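Local coordinates for zinc phosphodiesterase ELAC protein 1 (PDB 3ZWF) that cleaves RNA as a zinc-dependent phosphodiesterase with some tRNA 3'-processing endonuclease activity and serves in tRNA repair by removing a 2',3'-cyclic phosphate, at residues Ile56-Leu61 / Phe67-Leu72; Ala21-Cys26 / Cys30-Cys35; Gln293-Phe298 / Leu307-Phe312; Gly250-Val255 / Leu270-Thr275. One frame throughout, in Å; residues are numbered along the deposited sequence. Where two conformers were deposited one is given.

How the contacts relate
Along the chain the order is contact 2, contact 1, contact 4, contact 3, each closing before the next opens. Contacts 1 and 2 share one beta-sheet, where strands 53-57 and 29-33 are neighbours, and their centres lie about 11 Å apart. Contacts 3 and 4, with centres about 6 Å apart, share the other sheet through neighbouring strands 306-310 and 269-273. Contacts 1 and 4 sit on opposite sides of the chain's centre, their own centres about 18 Å apart, yet meet where His60 and Asp251 hold the same zinc. The two sheets of the metallo-beta-lactamase fold thus each send ligands from the loops at strand ends into one dinuclear site, and a water bridges both metals.

Contact 1 (Ile56-Leu61 / Phe67-Leu72); sequences IFITHL and FGLPGL. With ZN (zinc ion), chain E.
Ile56 and Leu69 reach toward one another and overlap alongside, and their methyl groups do the touching: Ile56 CD1 lies 3.8 Å from Leu69 CD1. The first torsion of Ile56 (chi1 -57°) sets CG1 anti to the carbonyl carbon, and with the extended second torsion (173°) it sends CD1 out toward the start of helix 69-79. On the other branch, Ile56 CG2 lies 4.1 Å from Leu69 CD1. Leu72, further along the helix, also reaches the tip of the isoleucine, with CD2 4.3 Å from Ile56 CD1. Ile58 meets the remaining methyl of Leu69 more loosely, Ile58 CG1 to Leu69 CD2 at 4.4 Å. No hydrogen bond joins the two segments; Ile101 of helix 97-107 also packs on Leu69, while Leu43 of helix 39-45 packs on Leu72.

Past Ile58 the same segment changes character. His60 turns its ring so that ND1 takes Thr59 OG1 as acceptor at 3.0 Å, nearly in the ring plane, while His60 NE2 binds a catalytic zinc ion at 2.3 Å. Thr59 is second shell to the zinc, with Asp34 hydrogen-bonded behind it, and His62, His180 and Asp251 bind the same metal. The chemistry is therefore divided: apolar, buried methyls seat the helix against the end of strand 53-57, and a threonine hydroxyl nearby helps fix the rotation of a metal-binding imidazole.

Contact 2 (Ala21-Cys26 / Cys30-Cys35); sequences AVVLRC and CWLFDC
Four backbone hydrogen bonds tie Val22 to Phe33 and Leu24 to Trp31, the hydrogen-bonded pairs of this antiparallel ladder. Trp31 N gives to Leu24 O at 2.8 Å in an almost straight bond (178° at the hydrogen), and Phe33 N gives to Val22 O at the same length. The return bonds, Val22 N to Phe33 O and Leu24 N to Trp31 O, are slightly longer and more bent. In between, Val23 faces Leu32 as a non-hydrogen-bonded pair, and Val23 CA approaches Trp31 O at 3.3 Å in a CA-H...O contact.

On the face of Val23 and Leu32 the side chains cross obliquely, with Val23 CG2 3.7 Å from Leu32 CD1; Ala21 CB adds to the same leucine methyl. Further along, Cys30 SG rests 3.8 Å from Arg25 CG, and the arginine's guanidinium goes on to a salt bridge with Asp2. On the other face Leu24 and Trp31 rise together from the sheet; Leu24 CG, anti to the backbone N (chi1 180°), carries CD2 beside Trp31 CE3, and Leu24 CB reaches Phe33 CE1 at 4.0 Å. Phe33 stacks on Phe57 of the neighbouring strand, and Val189 of the second sheet touches Leu24, Trp31 and Phe33. Asp34, next after Phe33, hydrogen-bonds to Thr59 and to the zinc ligand His65. This is a beta hairpin in one sheet of the metallo-beta-lactamase sandwich, with a second-shell carboxylate at the metal-site end.

Contact 3 (Gln293-Phe298 / Leu307-Phe312); sequences QMAATF and LVLTHF. With ZN (zinc ion), chain D.
Helix 292-301 packs on the outside of a beta-sheet here, antiparallel to strand 306-310 that follows it: the axes of 293-298 and 307-310 approach to 9.6 Å, with their directions 154° apart. Ala295 points its methyl at the strand. Ala295 CB meets Leu309 CD2 at 3.5 Å, a close methyl-to-methyl approach. Leu309 gets there with CG anti to the carbonyl carbon (chi1 -62°), whereas Leu307 has CG anti to its backbone N and brings CD2 up against the helix backbone itself. Leu307 CD2 lies 3.8 Å from Ala296 CA and 3.9 Å from Ala295 O, so here the leucine methyl leans mainly on helix backbone, with Ala295 CB a little further off.

The layering is that of the metallo-beta-lactamase alpha-beta/beta-alpha sandwich, with helices covering the outer faces of two sheets and the metals lodged at one edge. His272 of strand 269-273 touches both Ala295 and Leu307, while Val346 and Leu348 of strand 345-348 both touch Leu309. On the helix, Thr297 turns its hydroxyl back onto Gln293 O, Thr297 OG1 to Gln293 O at 2.9 Å, and Thr297 N reaches the same oxygen from the opposite face of the carbonyl plane.

Just beyond the strand, His311 swings away from the helix toward the metals, and its NE2 binds the second catalytic zinc at 2.2 Å. Asp64, His65 and Asp251 are the other protein ligands of that ion. Thr275 hydrogen-bonds to His311 ND1, the ring nitrogen pointing away from the metal.

Contact 4 (Gly250-Val255 / Leu270-Thr275); sequences GDCSGV and LIHEAT. With ZN (zinc ion), chain E; ZN (zinc ion), chain D.
Glu273 presses its carboxylate against the loop backbone at Asp251 and Cys252, and this is where the contact is tight. Cys252 N donates to Glu273 OE2 at 2.9 Å, arriving on the anti side and 31° out of the carboxylate plane. Glu273 OE2 also lies 3.2 Å from Asp251 CA, and His289 hydrogen-bonds to it as well. The glutamate folds back to do this: CG sits between the backbone N and the carbonyl carbon (chi1 68°), and the chain bends again at the next bond. Glu273 OE1 takes both Thr275 OG1 at 2.7 Å and Thr275 N from one face of the carboxylate plane, with Ser290 N as a further partner, so both ends of the carboxylate are gripped.

Residues 250-255 follow strand 245-249, whose parallel neighbour 269-273 in the second sheet of the metallo-beta-lactamase fold carries Leu270 to Glu273. Asp251 OD2 bridges both catalytic zinc ions, 2.2 Å from the one His311 binds and 2.4 Å from the one His60 binds. The Asp251 and Glu273 side chains cross nearly at right angles, their carboxylate planes turned 74° against each other; Asp251 OD1 and Glu273 OE2 approach to 4.2 Å, and the zinc ions on Asp251, with the donors at Glu273 OE2, probably offset the repulsion.

Toward Gly250 the fit is looser and a water links the segments, donating to Gly250 O and accepting from Glu273 N. It lies over one face of the His272 ring, offset toward the rim. Cys252 SG approaches that ring obliquely, 4.0 Å from His272 CE1, while His272 ND1 donates in its ring plane to Glu273 O.

Contact 1 (Ile56-Leu61 / Phe67-Leu72)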
# COMPACT_ATOMS: atom_id res chain seq x y z
N ILE A 56 2.10 5.60 -16.03
CA ILE A 56 1.11 5.42 -15.00
C ILE A 56 0.21 6.64 -14.93
O ILE A 56 0.69 7.79 -14.94
CB ILE A 56 1.82 5.17 -13.60
CG1 ILE A 56 2.73 3.94 -13.73
CG2 ILE A 56 0.80 4.97 -12.49
CD1 ILE A 56 3.62 3.66 -12.53
N PHE A 57 -1.08 6.41 -14.88
CA PHE A 57 -2.09 7.44 -14.86
C PHE A 57 -2.96 7.26 -13.62
O PHE A 57 -3.59 6.22 -13.46
CB PHE A 57 -2.98 7.37 -16.13
CG PHE A 57 -2.22 7.43 -17.44
CD1 PHE A 57 -1.61 6.31 -17.99
CD2 PHE A 57 -2.12 8.64 -18.13
CE1 PHE A 57 -0.91 6.38 -19.16
CE2 PHE A 57 -1.41 8.71 -19.30
CZ PHE A 57 -0.82 7.58 -19.85
N ILE A 58 -3.05 8.30 -12.80
CA ILE A 58 -3.86 8.25 -11.56
C ILE A 58 -5.07 9.15 -11.65
O ILE A 58 -4.94 10.36 -11.96
CB ILE A 58 -3.00 8.67 -10.32
CG1 ILE A 58 -1.76 7.78 -10.16
CG2 ILE A 58 -3.85 8.65 -9.04
CD1 ILE A 58 -2.02 6.26 -9.97
N THR A 59 -6.26 8.56 -11.49
CA THR A 59 -7.54 9.29 -11.73
C THR A 59 -7.88 10.29 -10.64
O THR A 59 -8.41 11.35 -10.90
CB THR A 59 -8.72 8.36 -11.87
OG1 THR A 59 -8.85 7.55 -10.68
CG2 THR A 59 -8.57 7.45 -13.11
N HIS A 60 -7.50 9.98 -9.38
CA HIS A 60 -7.80 10.84 -8.25
C HIS A 60 -7.05 10.37 -7.03
O HIS A 60 -6.70 9.20 -6.96
CB HIS A 60 -9.29 10.97 -7.98
CG HIS A 60 -9.98 9.74 -7.47
ND1 HIS A 60 -10.17 8.59 -8.24
CD2 HIS A 60 -10.73 9.57 -6.36
CE1 HIS A 60 -10.90 7.73 -7.55
NE2 HIS A 60 -11.25 8.29 -6.40
N LEU A 61 -6.88 11.29 -6.09
CA LEU A 61 -6.10 11.00 -4.89
C LEU A 61 -6.94 10.45 -3.73
O LEU A 61 -6.87 10.98 -2.60
CB LEU A 61 -5.33 12.27 -4.48
CG LEU A 61 -4.30 12.75 -5.50
CD1 LEU A 61 -3.52 14.00 -5.05
CD2 LEU A 61 -3.32 11.60 -5.82
N PHE A 67 -2.43 4.35 -3.24
CA PHE A 67 -1.60 3.92 -2.11
C PHE A 67 -0.64 2.79 -2.50
O PHE A 67 0.35 2.56 -1.77
CB PHE A 67 -2.43 3.47 -0.90
CG PHE A 67 -2.99 4.57 -0.06
CD1 PHE A 67 -2.65 5.91 -0.23
CD2 PHE A 67 -3.93 4.26 0.90
CE1 PHE A 67 -3.23 6.88 0.58
CE2 PHE A 67 -4.50 5.24 1.71
CZ PHE A 67 -4.16 6.53 1.53
N GLY A 68 -0.92 2.06 -3.56
CA GLY A 68 -0.01 1.04 -4.09
C GLY A 68 1.19 1.53 -4.88
O GLY A 68 2.07 0.75 -5.26
N LEU A 69 1.21 2.82 -5.18
CA LEU A 69 2.24 3.40 -6.06
C LEU A 69 3.68 3.36 -5.54
O LEU A 69 4.59 2.94 -6.24
CB LEU A 69 1.80 4.80 -6.57
CG LEU A 69 2.67 5.38 -7.68
CD1 LEU A 69 2.77 4.43 -8.88
CD2 LEU A 69 1.95 6.68 -8.13
N PRO A 70 3.91 3.72 -4.27
CA PRO A 70 5.30 3.66 -3.77
C PRO A 70 5.87 2.26 -3.82
O PRO A 70 7.02 2.06 -4.25
CB PRO A 70 5.16 4.16 -2.33
CG PRO A 70 4.01 5.07 -2.36
CD PRO A 70 3.03 4.42 -3.31
N GLY A 71 5.06 1.29 -3.38
CA GLY A 71 5.44 -0.11 -3.41
C GLY A 71 5.74 -0.59 -4.79
O GLY A 71 6.74 -1.27 -5.02
N LEU A 72 4.86 -0.25 -5.73
CA LEU A 72 5.06 -0.62 -7.13
C LEU A 72 6.39 -0.10 -7.68
O LEU A 72 7.13 -0.84 -8.32
CB LEU A 72 3.90 -0.17 -7.98
CG LEU A 72 4.00 -0.50 -9.47
CD1 LEU A 72 4.06 -2.01 -9.74
CD2 LEU A 72 2.84 0.16 -10.22
ZN ZN E . -12.85 7.81 -4.83
O HOH W 1 -11.75 6.17 -4.25

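Contact 2 (Ala21-Cys26 / Cys30-Cys35)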
# COMPACT_ATOMS: atom_id res chain seq x y z
N ALA A 21 -7.00 -0.87 -10.37
CA ALA A 21 -5.84 -0.92 -11.27
C ALA A 21 -6.25 -1.65 -12.55
O ALA A 21 -6.83 -2.74 -12.50
CB ALA A 21 -4.67 -1.60 -10.64
N VAL A 22 -5.91 -1.04 -13.67
CA VAL A 22 -6.16 -1.61 -15.00
C VAL A 22 -4.94 -1.33 -15.86
O VAL A 22 -4.42 -0.20 -15.82
CB VAL A 22 -7.39 -0.98 -15.73
CG1 VAL A 22 -7.82 -1.89 -16.91
CG2 VAL A 22 -8.55 -0.70 -14.77
N VAL A 23 -4.51 -2.31 -16.64
CA VAL A 23 -3.37 -2.14 -17.56
C VAL A 23 -3.80 -2.22 -19.02
O VAL A 23 -4.45 -3.15 -19.44
CB VAL A 23 -2.25 -3.16 -17.29
CG1 VAL A 23 -1.18 -3.10 -18.35
CG2 VAL A 23 -1.64 -2.90 -15.92
N LEU A 24 -3.43 -1.18 -19.76
CA LEU A 24 -3.52 -1.15 -21.21
C LEU A 24 -2.16 -1.53 -21.81
O LEU A 24 -1.10 -0.95 -21.48
CB LEU A 24 -3.95 0.24 -21.68
CG LEU A 24 -4.08 0.43 -23.19
CD1 LEU A 24 -5.13 -0.49 -23.83
CD2 LEU A 24 -4.43 1.90 -23.45
N ARG A 25 -2.20 -2.49 -22.71
CA ARG A 25 -1.00 -3.04 -23.31
C ARG A 25 -1.08 -2.88 -24.79
O ARG A 25 -2.09 -3.22 -25.38
CB ARG A 25 -0.87 -4.52 -22.93
CG ARG A 25 0.51 -5.10 -23.12
CD ARG A 25 0.65 -6.47 -22.48
NE ARG A 25 -0.40 -7.43 -22.79
CZ ARG A 25 -0.29 -8.74 -22.56
NH1 ARG A 25 0.82 -9.25 -22.04
NH2 ARG A 25 -1.30 -9.55 -22.86
N CYS A 26 -0.04 -2.31 -25.37
CA CYS A 26 0.13 -2.21 -26.82
C CYS A 26 1.54 -2.65 -27.17
O CYS A 26 2.51 -2.02 -26.76
CB CYS A 26 -0.10 -0.78 -27.32
SG CYS A 26 -1.65 -0.01 -26.79
N CYS A 30 3.27 -1.42 -21.51
CA CYS A 30 2.18 -1.39 -20.53
C CYS A 30 1.97 -0.01 -19.94
O CYS A 30 2.92 0.61 -19.44
CB CYS A 30 2.38 -2.42 -19.38
SG CYS A 30 2.28 -4.11 -19.88
N TRP A 31 0.72 0.45 -19.96
CA TRP A 31 0.30 1.65 -19.24
C TRP A 31 -0.68 1.27 -18.11
O TRP A 31 -1.69 0.60 -18.34
CB TRP A 31 -0.38 2.70 -20.13
CG TRP A 31 0.43 3.21 -21.24
CD1 TRP A 31 1.78 3.07 -21.43
CD2 TRP A 31 -0.05 4.03 -22.33
NE1 TRP A 31 2.16 3.71 -22.60
CE2 TRP A 31 1.05 4.30 -23.17
CE3 TRP A 31 -1.30 4.53 -22.66
CZ2 TRP A 31 0.93 5.06 -24.32
CZ3 TRP A 31 -1.43 5.26 -23.84
CH2 TRP A 31 -0.32 5.52 -24.65
N LEU A 32 -0.35 1.70 -16.90
CA LEU A 32 -1.18 1.43 -15.74
C LEU A 32 -2.10 2.60 -15.40
O LEU A 32 -1.66 3.74 -15.28
CB LEU A 32 -0.28 1.10 -14.53
CG LEU A 32 -0.95 0.85 -13.17
CD1 LEU A 32 -1.81 -0.38 -13.18
CD2 LEU A 32 0.14 0.75 -12.08
N PHE A 33 -3.37 2.29 -15.22
CA PHE A 33 -4.39 3.25 -14.85
C PHE A 33 -4.85 2.89 -13.44
O PHE A 33 -5.50 1.85 -13.23
CB PHE A 33 -5.56 3.23 -15.85
CG PHE A 33 -5.21 3.78 -17.18
CD1 PHE A 33 -4.58 2.99 -18.13
CD2 PHE A 33 -5.45 5.13 -17.49
CE1 PHE A 33 -4.22 3.53 -19.40
CE2 PHE A 33 -5.07 5.66 -18.71
CZ PHE A 33 -4.46 4.85 -19.67
N ASP A 34 -4.47 3.76 -12.51
CA ASP A 34 -4.66 3.63 -11.06
C ASP A 34 -3.79 2.53 -10.44
O ASP A 34 -3.29 1.62 -11.11
CB ASP A 34 -6.14 3.51 -10.67
CG ASP A 34 -6.90 4.88 -10.80
OD1 ASP A 34 -6.23 5.89 -10.84
OD2 ASP A 34 -8.14 4.90 -10.81
N CYS A 35 -3.57 2.69 -9.15
CA CYS A 35 -2.59 1.87 -8.44
C CYS A 35 -2.93 1.77 -6.96
O CYS A 35 -2.22 2.24 -6.08
CB CYS A 35 -1.17 2.42 -8.65
SG CYS A 35 0.12 1.24 -8.24

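Contact 3 (Gln293-Phe298 / Leu307-Phe312)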
# COMPACT_ATOMS: atom_id res chain seq x y z
N GLN A 293 -27.18 2.08 -14.20
CA GLN A 293 -28.01 2.89 -15.11
C GLN A 293 -27.33 4.21 -15.46
O GLN A 293 -27.44 4.70 -16.57
CB GLN A 293 -29.39 3.12 -14.54
CG GLN A 293 -30.36 3.81 -15.55
CD GLN A 293 -30.49 3.14 -16.94
OE1 GLN A 293 -30.14 3.76 -17.98
NE2 GLN A 293 -31.03 1.92 -16.96
N MET A 294 -26.58 4.77 -14.52
CA MET A 294 -25.90 6.06 -14.79
C MET A 294 -24.77 5.85 -15.78
O MET A 294 -24.59 6.65 -16.74
CB MET A 294 -25.35 6.69 -13.49
CG MET A 294 -26.43 7.08 -12.51
SD MET A 294 -25.78 7.42 -10.86
CE MET A 294 -24.58 8.73 -11.22
N ALA A 295 -24.05 4.75 -15.60
CA ALA A 295 -22.95 4.41 -16.49
C ALA A 295 -23.47 4.10 -17.91
O ALA A 295 -22.90 4.56 -18.91
CB ALA A 295 -22.15 3.22 -15.96
N ALA A 296 -24.57 3.35 -17.96
CA ALA A 296 -25.19 2.91 -19.22
C ALA A 296 -25.69 4.11 -20.03
O ALA A 296 -25.56 4.17 -21.25
CB ALA A 296 -26.34 1.93 -18.94
N THR A 297 -26.24 5.08 -19.31
CA THR A 297 -26.77 6.28 -19.92
C THR A 297 -25.62 7.10 -20.53
O THR A 297 -25.72 7.62 -21.66
CB THR A 297 -27.55 7.11 -18.89
OG1 THR A 297 -28.72 6.40 -18.50
CG2 THR A 297 -27.99 8.47 -19.48
N PHE A 298 -24.51 7.20 -19.79
CA PHE A 298 -23.32 7.87 -20.33
C PHE A 298 -22.73 7.14 -21.55
O PHE A 298 -22.36 7.77 -22.54
CB PHE A 298 -22.23 8.07 -19.28
CG PHE A 298 -21.02 8.75 -19.81
CD1 PHE A 298 -21.06 10.10 -20.19
CD2 PHE A 298 -19.85 8.04 -20.03
CE1 PHE A 298 -19.94 10.73 -20.69
CE2 PHE A 298 -18.70 8.69 -20.50
CZ PHE A 298 -18.75 10.02 -20.84
N LEU A 307 -19.12 -1.18 -23.05
CA LEU A 307 -19.03 -0.62 -21.70
C LEU A 307 -18.57 -1.71 -20.74
O LEU A 307 -19.12 -2.76 -20.74
CB LEU A 307 -20.39 -0.07 -21.24
CG LEU A 307 -20.53 0.46 -19.82
CD1 LEU A 307 -19.53 1.66 -19.49
CD2 LEU A 307 -21.99 0.82 -19.53
N VAL A 308 -17.52 -1.41 -19.98
CA VAL A 308 -17.05 -2.32 -18.93
C VAL A 308 -17.25 -1.61 -17.60
O VAL A 308 -16.72 -0.53 -17.38
CB VAL A 308 -15.57 -2.72 -19.08
CG1 VAL A 308 -15.18 -3.76 -17.96
CG2 VAL A 308 -15.30 -3.27 -20.44
N LEU A 309 -17.99 -2.26 -16.70
CA LEU A 309 -18.25 -1.72 -15.36
C LEU A 309 -17.27 -2.34 -14.37
O LEU A 309 -16.90 -3.51 -14.49
CB LEU A 309 -19.69 -2.06 -14.95
CG LEU A 309 -20.79 -1.43 -15.88
CD1 LEU A 309 -22.14 -1.73 -15.31
CD2 LEU A 309 -20.59 0.06 -16.03
N THR A 310 -16.85 -1.49 -13.45
CA THR A 310 -15.85 -1.89 -12.46
C THR A 310 -16.05 -1.08 -11.21
O THR A 310 -17.04 -0.38 -11.04
CB THR A 310 -14.43 -1.79 -13.06
OG1 THR A 310 -13.48 -2.47 -12.23
CG2 THR A 310 -14.02 -0.33 -13.27
N HIS A 311 -15.13 -1.26 -10.25
CA HIS A 311 -15.20 -0.54 -8.96
C HIS A 311 -16.49 -0.85 -8.22
O HIS A 311 -17.18 0.03 -7.75
CB HIS A 311 -15.03 0.98 -9.15
CG HIS A 311 -14.67 1.75 -7.91
ND1 HIS A 311 -15.61 2.31 -7.08
CD2 HIS A 311 -13.47 2.16 -7.45
CE1 HIS A 311 -15.00 2.97 -6.10
NE2 HIS A 311 -13.70 2.93 -6.33
N PHE A 312 -16.73 -2.14 -8.04
CA PHE A 312 -17.88 -2.63 -7.34
C PHE A 312 -17.73 -2.66 -5.81
O PHE A 312 -16.68 -2.98 -5.31
CB PHE A 312 -18.20 -4.05 -7.81
CG PHE A 312 -18.50 -4.17 -9.29
CD1 PHE A 312 -19.68 -3.66 -9.78
CD2 PHE A 312 -17.62 -4.81 -10.16
CE1 PHE A 312 -19.96 -3.74 -11.14
CE2 PHE A 312 -17.88 -4.90 -11.52
CZ PHE A 312 -19.07 -4.40 -12.00
ZN ZN D . -12.46 4.45 -5.37
O HOH W 1 -11.75 6.17 -4.25

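Contact 4 (Gly250-Val255 / Leu270-Thr275)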
# COMPACT_ATOMS: atom_id res chain seq x y z
N GLY A 250 -12.17 7.62 -13.89
CA GLY A 250 -12.10 7.49 -12.42
C GLY A 250 -13.47 7.52 -11.76
O GLY A 250 -14.52 7.73 -12.41
N ASP A 251 -13.47 7.30 -10.44
CA ASP A 251 -14.68 7.39 -9.63
C ASP A 251 -15.37 8.71 -9.95
O ASP A 251 -14.75 9.76 -10.07
CB ASP A 251 -14.39 7.43 -8.15
CG ASP A 251 -13.72 6.14 -7.62
OD1 ASP A 251 -13.46 5.19 -8.37
OD2 ASP A 251 -13.43 6.12 -6.39
N CYS A 252 -16.69 8.64 -10.07
CA CYS A 252 -17.50 9.82 -10.42
C CYS A 252 -18.99 9.54 -10.28
O CYS A 252 -19.42 8.40 -10.36
CB CYS A 252 -17.20 10.26 -11.86
SG CYS A 252 -17.71 9.17 -13.16
N SER A 253 -19.72 10.64 -10.15
CA SER A 253 -21.17 10.70 -10.22
C SER A 253 -21.63 11.43 -11.49
O SER A 253 -22.83 11.57 -11.74
CB SER A 253 -21.70 11.47 -9.00
OG SER A 253 -23.11 11.46 -8.94
N GLY A 254 -20.66 11.90 -12.27
CA GLY A 254 -20.93 12.60 -13.52
C GLY A 254 -19.67 13.23 -14.11
O GLY A 254 -18.59 13.17 -13.52
N VAL A 255 -19.84 13.83 -15.28
CA VAL A 255 -18.75 14.47 -16.01
C VAL A 255 -19.00 15.97 -15.92
O VAL A 255 -20.15 16.40 -15.97
CB VAL A 255 -18.75 14.02 -17.52
CG1 VAL A 255 -17.68 14.76 -18.34
CG2 VAL A 255 -18.59 12.52 -17.63
N LEU A 270 -15.12 1.60 -23.16
CA LEU A 270 -15.35 2.60 -22.13
C LEU A 270 -15.41 1.88 -20.76
O LEU A 270 -16.26 1.03 -20.56
CB LEU A 270 -16.66 3.34 -22.37
CG LEU A 270 -17.17 4.29 -21.28
CD1 LEU A 270 -16.16 5.35 -20.99
CD2 LEU A 270 -18.47 4.93 -21.79
N ILE A 271 -14.49 2.23 -19.87
CA ILE A 271 -14.40 1.66 -18.49
C ILE A 271 -14.94 2.69 -17.51
O ILE A 271 -14.49 3.85 -17.46
CB ILE A 271 -12.99 1.28 -18.12
CG1 ILE A 271 -12.41 0.30 -19.14
CG2 ILE A 271 -12.94 0.76 -16.61
CD1 ILE A 271 -10.99 -0.09 -18.80
N HIS A 272 -16.00 2.30 -16.81
CA HIS A 272 -16.75 3.19 -15.94
C HIS A 272 -17.04 2.47 -14.60
O HIS A 272 -17.31 1.28 -14.57
CB HIS A 272 -18.08 3.58 -16.63
CG HIS A 272 -18.72 4.81 -16.08
ND1 HIS A 272 -19.26 4.88 -14.81
CD2 HIS A 272 -18.98 6.01 -16.68
CE1 HIS A 272 -19.76 6.10 -14.63
NE2 HIS A 272 -19.61 6.80 -15.74
N GLU A 273 -17.01 3.24 -13.52
CA GLU A 273 -17.46 2.66 -12.25
C GLU A 273 -18.97 2.40 -12.15
O GLU A 273 -19.81 3.03 -12.80
CB GLU A 273 -17.07 3.53 -11.07
CG GLU A 273 -17.80 4.86 -11.00
CD GLU A 273 -18.15 5.18 -9.56
OE1 GLU A 273 -19.03 4.49 -9.00
OE2 GLU A 273 -17.48 6.04 -8.97
N ALA A 274 -19.32 1.41 -11.36
CA ALA A 274 -20.70 1.21 -10.92
C ALA A 274 -20.66 0.67 -9.50
O ALA A 274 -20.86 -0.52 -9.27
CB ALA A 274 -21.46 0.25 -11.83
N THR A 275 -20.37 1.58 -8.58
CA THR A 275 -20.10 1.20 -7.18
C THR A 275 -21.28 0.50 -6.52
O THR A 275 -21.11 -0.54 -5.84
CB THR A 275 -19.60 2.40 -6.32
OG1 THR A 275 -18.42 2.96 -6.92
CG2 THR A 275 -19.33 1.92 -4.90
ZN ZN E . -12.85 7.81 -4.83
ZN ZN D . -12.46 4.45 -5.37
O HOH W 2 -16.16 5.94 -13.75
O HOH W 1 -11.75 6.17 -4.25